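Local coordinates for regulator of Ty1 transposition protein 107 (Saccharomyces cerevisiae, PDB 3T7K), which binds phosphorylated histone H2A during DNA damage repair through its C-terminal tandem BRCT repeats, at residues 18-27 with 45-54. Residues are numbered along the deposited sequence; the frame is centred on the assembly and turned at random.
Sequences LPNYDLKAVC and QLGIKIFDNI
L23, K24 and A25 pair in parallel register with I48, K49 and I50 of the short strands 23-27 and 48-50, whose axes approach to 4.8 Å with their directions 25° apart. L23 N donates to G47 O, K49 N to L23 O, A25 N to K49 O and F51 N to A25 O. Just ahead of this ladder, Y21 N hydrogen-bonds to L46 O (2.9 Å), tying the residues before strand 23-27 to the one that follows helix 37-45, and a water joins P19 O to Q45 O. I48 lies alongside both Y21 and L23: its CG1 is 3.8 Å from Y21 CB and 4.1 Å from L23 CD1, while CD1 reaches the ring at Y21 CD2. With CG1 anti to the carbonyl carbon (chi1 -57°), the extended chain of I48 points the same way as Y21 and L23, and packs on F91 and L95 of helix 90-99. An alanine here is likely to leave a gap between Y21, L23 and that helix. The strands are the first two of the parallel BRCT sheet, order 2-1-3-4, joined by a beta-alpha-beta crossover through helix 37-45. A Schellman motif with G47, at positive phi, as C-prime residue ends this helix; N20 OD1 lies close against G47 CA. L46 CD2 packs on L18 CB at 3.7 Å, the two leucines crossing at about a right angle. On the sheet face of K24 and K49, the F51 ring brings CE2 to 3.8 Å from K24 CB and turns its CD2 edge, in plane, to A25 O at 3.4 Å. Past strand 48-50, I54 CG1 meets V26 CG1, also at 3.8 Å, the side chains set crosswise.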
ATOM      1  N   LEU C  18     -24.440 -11.628   5.680  1.00 45.86           N
ATOM      2  CA  LEU C  18     -23.251 -12.333   5.198  1.00 42.64           C
ATOM      3  C   LEU C  18     -21.989 -11.772   5.837  1.00 38.99           C
ATOM      4  O   LEU C  18     -21.831 -10.551   5.931  1.00 38.86           O
ATOM      5  CB  LEU C  18     -23.131 -12.175   3.687  1.00 41.51           C
ATOM      6  CG  LEU C  18     -24.357 -12.558   2.866  1.00 45.51           C
ATOM      7  CD1 LEU C  18     -24.016 -12.438   1.384  1.00 50.17           C
ATOM      8  CD2 LEU C  18     -24.772 -13.971   3.220  1.00 42.06           C
ATOM      9  N   PRO C  19     -21.085 -12.655   6.289  1.00 36.68           N
ATOM     10  CA  PRO C  19     -19.823 -12.127   6.806  1.00 35.51           C
ATOM     11  C   PRO C  19     -18.966 -11.583   5.685  1.00 35.87           C
ATOM     12  O   PRO C  19     -19.152 -11.936   4.518  1.00 37.30           O
ATOM     13  CB  PRO C  19     -19.151 -13.362   7.410  1.00 33.43           C
ATOM     14  CG  PRO C  19     -19.778 -14.508   6.736  1.00 37.96           C
ATOM     15  CD  PRO C  19     -21.192 -14.107   6.496  1.00 34.96           C
ATOM     16  N   ASN C  20     -18.031 -10.718   6.038  1.00 37.51           N
ATOM     17  CA  ASN C  20     -17.032 -10.260   5.092  1.00 33.34           C
ATOM     18  C   ASN C  20     -15.689 -10.788   5.544  1.00 32.24           C
ATOM     19  O   ASN C  20     -15.053 -10.201   6.414  1.00 32.21           O
ATOM     20  CB  ASN C  20     -17.005  -8.735   5.002  1.00 33.12           C
ATOM     21  CG  ASN C  20     -15.878  -8.231   4.128  0.64 37.11           C
ATOM     22  OD1 ASN C  20     -15.330  -8.976   3.330  1.00 37.91           O
ATOM     23  ND2 ASN C  20     -15.515  -6.971   4.288  1.00 41.65           N
ATOM     24  N   TYR C  21     -15.271 -11.908   4.977  1.00 33.31           N
ATOM     25  CA  TYR C  21     -13.998 -12.514   5.378  1.00 35.63           C
ATOM     26  C   TYR C  21     -12.790 -11.679   4.968  1.00 35.21           C
ATOM     27  O   TYR C  21     -11.724 -11.800   5.555  1.00 34.50           O
ATOM     28  CB  TYR C  21     -13.876 -13.930   4.816  1.00 35.48           C
ATOM     29  CG  TYR C  21     -14.803 -14.907   5.467  1.00 34.15           C
ATOM     30  CD1 TYR C  21     -14.490 -15.480   6.690  1.00 36.57           C
ATOM     31  CD2 TYR C  21     -16.004 -15.245   4.870  1.00 32.75           C
ATOM     32  CE1 TYR C  21     -15.357 -16.381   7.294  1.00 36.23           C
ATOM     33  CE2 TYR C  21     -16.869 -16.131   5.464  1.00 32.49           C
ATOM     34  CZ  TYR C  21     -16.552 -16.691   6.666  1.00 34.69           C
ATOM     35  OH  TYR C  21     -17.419 -17.589   7.238  1.00 37.86           O
ATOM     36  N   ASP C  22     -12.966 -10.831   3.962  1.00 35.03           N
ATOM     37  CA  ASP C  22     -11.898  -9.939   3.520  1.00 37.75           C
ATOM     38  C   ASP C  22     -10.592 -10.678   3.167  1.00 35.67           C
ATOM     39  O   ASP C  22      -9.514 -10.326   3.639  1.00 36.54           O
ATOM     40  CB  ASP C  22     -11.638  -8.838   4.561  1.00 34.70           C
ATOM     41  CG  ASP C  22     -10.633  -7.836   4.068  1.00 42.01           C
ATOM     42  OD1 ASP C  22     -10.318  -7.906   2.853  1.00 48.12           O
ATOM     43  OD2 ASP C  22     -10.080  -7.013   4.846  1.00 45.86           O
ATOM     44  N   LEU C  23     -10.695 -11.684   2.305  1.00 35.00           N
ATOM     45  CA  LEU C  23      -9.535 -12.472   1.902  1.00 36.96           C
ATOM     46  C   LEU C  23      -9.180 -12.167   0.461  1.00 37.79           C
ATOM     47  O   LEU C  23     -10.039 -12.175  -0.413  1.00 37.68           O
ATOM     48  CB  LEU C  23      -9.820 -13.974   2.055  1.00 32.32           C
ATOM     49  CG  LEU C  23     -10.212 -14.409   3.465  1.00 31.15           C
ATOM     50  CD1 LEU C  23     -10.432 -15.891   3.506  1.00 34.62           C
ATOM     51  CD2 LEU C  23      -9.137 -14.015   4.477  1.00 33.24           C
ATOM     52  N   LYS C  24      -7.910 -11.879   0.222  1.00 42.64           N
ATOM     53  CA  LYS C  24      -7.380 -11.826  -1.135  1.00 38.87           C
ATOM     54  C   LYS C  24      -6.326 -12.933  -1.189  1.00 35.64           C
ATOM     55  O   LYS C  24      -5.210 -12.750  -0.712  1.00 29.42           O
ATOM     56  CB  LYS C  24      -6.777 -10.441  -1.431  1.00 40.05           C
ATOM     57  CG  LYS C  24      -7.807  -9.303  -1.461  1.00 42.77           C
ATOM     58  CD  LYS C  24      -7.153  -7.954  -1.176  1.00 49.01           C
ATOM     59  CE  LYS C  24      -6.581  -7.892   0.246  1.00 51.96           C
ATOM     60  NZ  LYS C  24      -5.642  -6.730   0.489  1.00 50.86           N
ATOM     61  N   ALA C  25      -6.697 -14.083  -1.749  1.00 34.83           N
ATOM     62  CA  ALA C  25      -5.876 -15.282  -1.636  1.00 36.12           C
ATOM     63  C   ALA C  25      -5.322 -15.792  -2.973  1.00 41.72           C
ATOM     64  O   ALA C  25      -5.774 -15.388  -4.059  1.00 38.80           O
ATOM     65  CB  ALA C  25      -6.659 -16.384  -0.956  1.00 33.05           C
ATOM     66  N   VAL C  26      -4.328 -16.673  -2.878  1.00 36.80           N
ATOM     67  CA  VAL C  26      -4.021 -17.578  -3.959  1.00 40.30           C
ATOM     68  C   VAL C  26      -4.092 -18.949  -3.317  1.00 36.99           C
ATOM     69  O   VAL C  26      -3.959 -19.052  -2.110  1.00 38.12           O
ATOM     70  CB  VAL C  26      -2.633 -17.303  -4.606  1.00 43.81           C
ATOM     71  CG1 VAL C  26      -2.600 -15.886  -5.171  1.00 40.29           C
ATOM     72  CG2 VAL C  26      -1.520 -17.498  -3.595  1.00 39.61           C
ATOM     73  N   CYS C  27      -4.365 -19.985  -4.106  1.00 34.80           N
ATOM     74  CA  CYS C  27      -4.271 -21.351  -3.619  1.00 38.94           C
ATOM     75  C   CYS C  27      -3.034 -21.970  -4.224  1.00 40.12           C
ATOM     76  O   CYS C  27      -2.666 -21.640  -5.351  1.00 42.39           O
ATOM     77  CB  CYS C  27      -5.465 -22.165  -4.078  1.00 43.89           C
ATOM     78  SG  CYS C  27      -7.018 -21.419  -3.589  1.00 50.91           S
ATOM     79  N   GLN C  45     -19.102 -12.490  -2.853  1.00 41.22           N
ATOM     80  CA  GLN C  45     -20.139 -11.870  -2.031  1.00 42.16           C
ATOM     81  C   GLN C  45     -19.773 -11.927  -0.555  1.00 42.23           C
ATOM     82  O   GLN C  45     -20.240 -11.114   0.231  1.00 43.15           O
ATOM     83  CB  GLN C  45     -21.498 -12.527  -2.280  1.00 42.76           C
ATOM     84  CG  GLN C  45     -22.153 -12.087  -3.590  1.00 52.16           C
ATOM     85  CD  GLN C  45     -21.976 -10.599  -3.856  1.00 53.39           C
ATOM     86  OE1 GLN C  45     -22.375  -9.758  -3.048  0.45 47.43           O
ATOM     87  NE2 GLN C  45     -21.358 -10.270  -4.988  0.43 51.14           N
ATOM     88  N   LEU C  46     -18.919 -12.882  -0.189  1.00 42.48           N
ATOM     89  CA  LEU C  46     -18.482 -13.031   1.192  1.00 38.57           C
ATOM     90  C   LEU C  46     -17.114 -12.398   1.420  1.00 40.30           C
ATOM     91  O   LEU C  46     -16.470 -12.655   2.434  1.00 40.76           O
ATOM     92  CB  LEU C  46     -18.451 -14.508   1.603  1.00 41.68           C
ATOM     93  CG  LEU C  46     -19.791 -15.255   1.522  1.00 43.05           C
ATOM     94  CD1 LEU C  46     -19.613 -16.759   1.733  1.00 47.88           C
ATOM     95  CD2 LEU C  46     -20.756 -14.726   2.535  1.00 44.68           C
ATOM     96  N   GLY C  47     -16.679 -11.558   0.487  1.00 40.18           N
ATOM     97  CA  GLY C  47     -15.401 -10.886   0.621  1.00 41.05           C
ATOM     98  C   GLY C  47     -14.201 -11.817   0.540  1.00 39.47           C
ATOM     99  O   GLY C  47     -13.188 -11.585   1.197  1.00 44.01           O
ATOM    100  N   ILE C  48     -14.329 -12.880  -0.243  1.00 39.45           N
ATOM    101  CA  ILE C  48     -13.216 -13.756  -0.554  1.00 39.35           C
ATOM    102  C   ILE C  48     -12.975 -13.725  -2.071  1.00 45.72           C
ATOM    103  O   ILE C  48     -13.877 -14.073  -2.865  1.00 41.86           O
ATOM    104  CB  ILE C  48     -13.522 -15.205  -0.166  1.00 39.35           C
ATOM    105  CG1 ILE C  48     -13.877 -15.314   1.316  1.00 35.87           C
ATOM    106  CG2 ILE C  48     -12.343 -16.094  -0.504  1.00 39.60           C
ATOM    107  CD1 ILE C  48     -14.346 -16.690   1.711  1.00 37.45           C
ATOM    108  N   LYS C  49     -11.769 -13.310  -2.457  1.00 40.76           N
ATOM    109  CA  LYS C  49     -11.341 -13.242  -3.856  1.00 42.01           C
ATOM    110  C   LYS C  49     -10.097 -14.089  -4.014  1.00 47.50           C
ATOM    111  O   LYS C  49      -9.161 -13.969  -3.207  1.00 41.49           O
ATOM    112  CB  LYS C  49     -11.022 -11.795  -4.258  1.00 40.14           C
ATOM    113  CG  LYS C  49     -12.087 -10.812  -3.830  1.00 49.96           C
ATOM    114  CD  LYS C  49     -12.109  -9.556  -4.699  1.00 56.92           C
ATOM    115  CE  LYS C  49     -11.043  -8.552  -4.308  0.23 50.15           C
ATOM    116  NZ  LYS C  49     -11.327  -7.223  -4.922  0.43 50.11           N
ATOM    117  N   ILE C  50     -10.091 -14.940  -5.037  1.00 44.48           N
ATOM    118  CA  ILE C  50      -8.978 -15.846  -5.292  1.00 49.47           C
ATOM    119  C   ILE C  50      -8.337 -15.552  -6.647  1.00 51.78           C
ATOM    120  O   ILE C  50      -8.980 -15.700  -7.690  1.00 54.65           O
ATOM    121  CB  ILE C  50      -9.444 -17.305  -5.240  1.00 50.31           C
ATOM    122  CG1 ILE C  50     -10.186 -17.550  -3.922  1.00 50.61           C
ATOM    123  CG2 ILE C  50      -8.275 -18.246  -5.374  1.00 47.21           C
ATOM    124  CD1 ILE C  50     -10.334 -19.013  -3.566  1.00 54.26           C
ATOM    125  N   PHE C  51      -7.079 -15.115  -6.621  1.00 48.39           N
ATOM    126  CA  PHE C  51      -6.354 -14.763  -7.836  1.00 48.31           C
ATOM    127  C   PHE C  51      -5.609 -15.969  -8.375  1.00 47.79           C
ATOM    128  O   PHE C  51      -5.274 -16.900  -7.628  1.00 45.83           O
ATOM    129  CB  PHE C  51      -5.389 -13.610  -7.567  1.00 47.49           C
ATOM    130  CG  PHE C  51      -6.056 -12.411  -6.979  1.00 49.31           C
ATOM    131  CD1 PHE C  51      -6.270 -11.277  -7.739  1.00 51.98           C
ATOM    132  CD2 PHE C  51      -6.507 -12.426  -5.668  1.00 48.63           C
ATOM    133  CE1 PHE C  51      -6.905 -10.169  -7.193  1.00 49.52           C
ATOM    134  CE2 PHE C  51      -7.144 -11.322  -5.124  1.00 43.13           C
ATOM    135  CZ  PHE C  51      -7.335 -10.197  -5.886  1.00 48.18           C
ATOM    136  N   ASP C  52      -5.359 -15.955  -9.682  1.00 48.91           N
ATOM    137  CA  ASP C  52      -4.686 -17.072 -10.344  1.00 49.14           C
ATOM    138  C   ASP C  52      -3.196 -17.050 -10.014  1.00 43.47           C
ATOM    139  O   ASP C  52      -2.594 -18.070  -9.687  1.00 47.07           O
ATOM    140  CB  ASP C  52      -4.897 -16.986 -11.861  1.00 48.79           C
ATOM    141  OD1 ASP C  52      -7.149 -16.295 -11.439  0.47 49.35           O
ATOM    142  OD2 ASP C  52      -6.733 -17.271 -13.357  0.43 50.13           O
ATOM    143  N   ASN C  53      -2.612 -15.863 -10.091  1.00 43.94           N
ATOM    144  CA  ASN C  53      -1.192 -15.687  -9.857  1.00 47.75           C
ATOM    145  C   ASN C  53      -0.987 -14.545  -8.885  1.00 46.43           C
ATOM    146  O   ASN C  53      -1.908 -13.767  -8.645  1.00 43.67           O
ATOM    147  CB  ASN C  53      -0.487 -15.372 -11.177  1.00 46.62           C
ATOM    148  CG  ASN C  53      -0.815 -16.374 -12.262  0.76 45.75           C
ATOM    149  OD1 ASN C  53      -1.525 -16.061 -13.220  0.56 48.18           O
ATOM    150  ND2 ASN C  53      -0.297 -17.590 -12.122  0.50 45.34           N
ATOM    151  N   ILE C  54       0.221 -14.433  -8.338  1.00 41.89           N
ATOM    152  CA  ILE C  54       0.529 -13.378  -7.376  1.00 42.64           C
ATOM    153  C   ILE C  54       0.987 -12.098  -8.060  1.00 46.82           C
ATOM    154  O   ILE C  54       2.006 -12.080  -8.744  1.00 49.09           O
ATOM    155  CB  ILE C  54       1.606 -13.829  -6.375  1.00 41.93           C
ATOM    156  CG1 ILE C  54       1.118 -15.037  -5.572  1.00 45.00           C
ATOM    157  CG2 ILE C  54       1.987 -12.685  -5.438  1.00 40.71           C
ATOM    158  CD1 ILE C  54       2.135 -15.583  -4.567  1.00 38.28           C
TER
HETATM  159  O   HOH W   1     -20.023  -9.870   2.713  1.00 45.46           O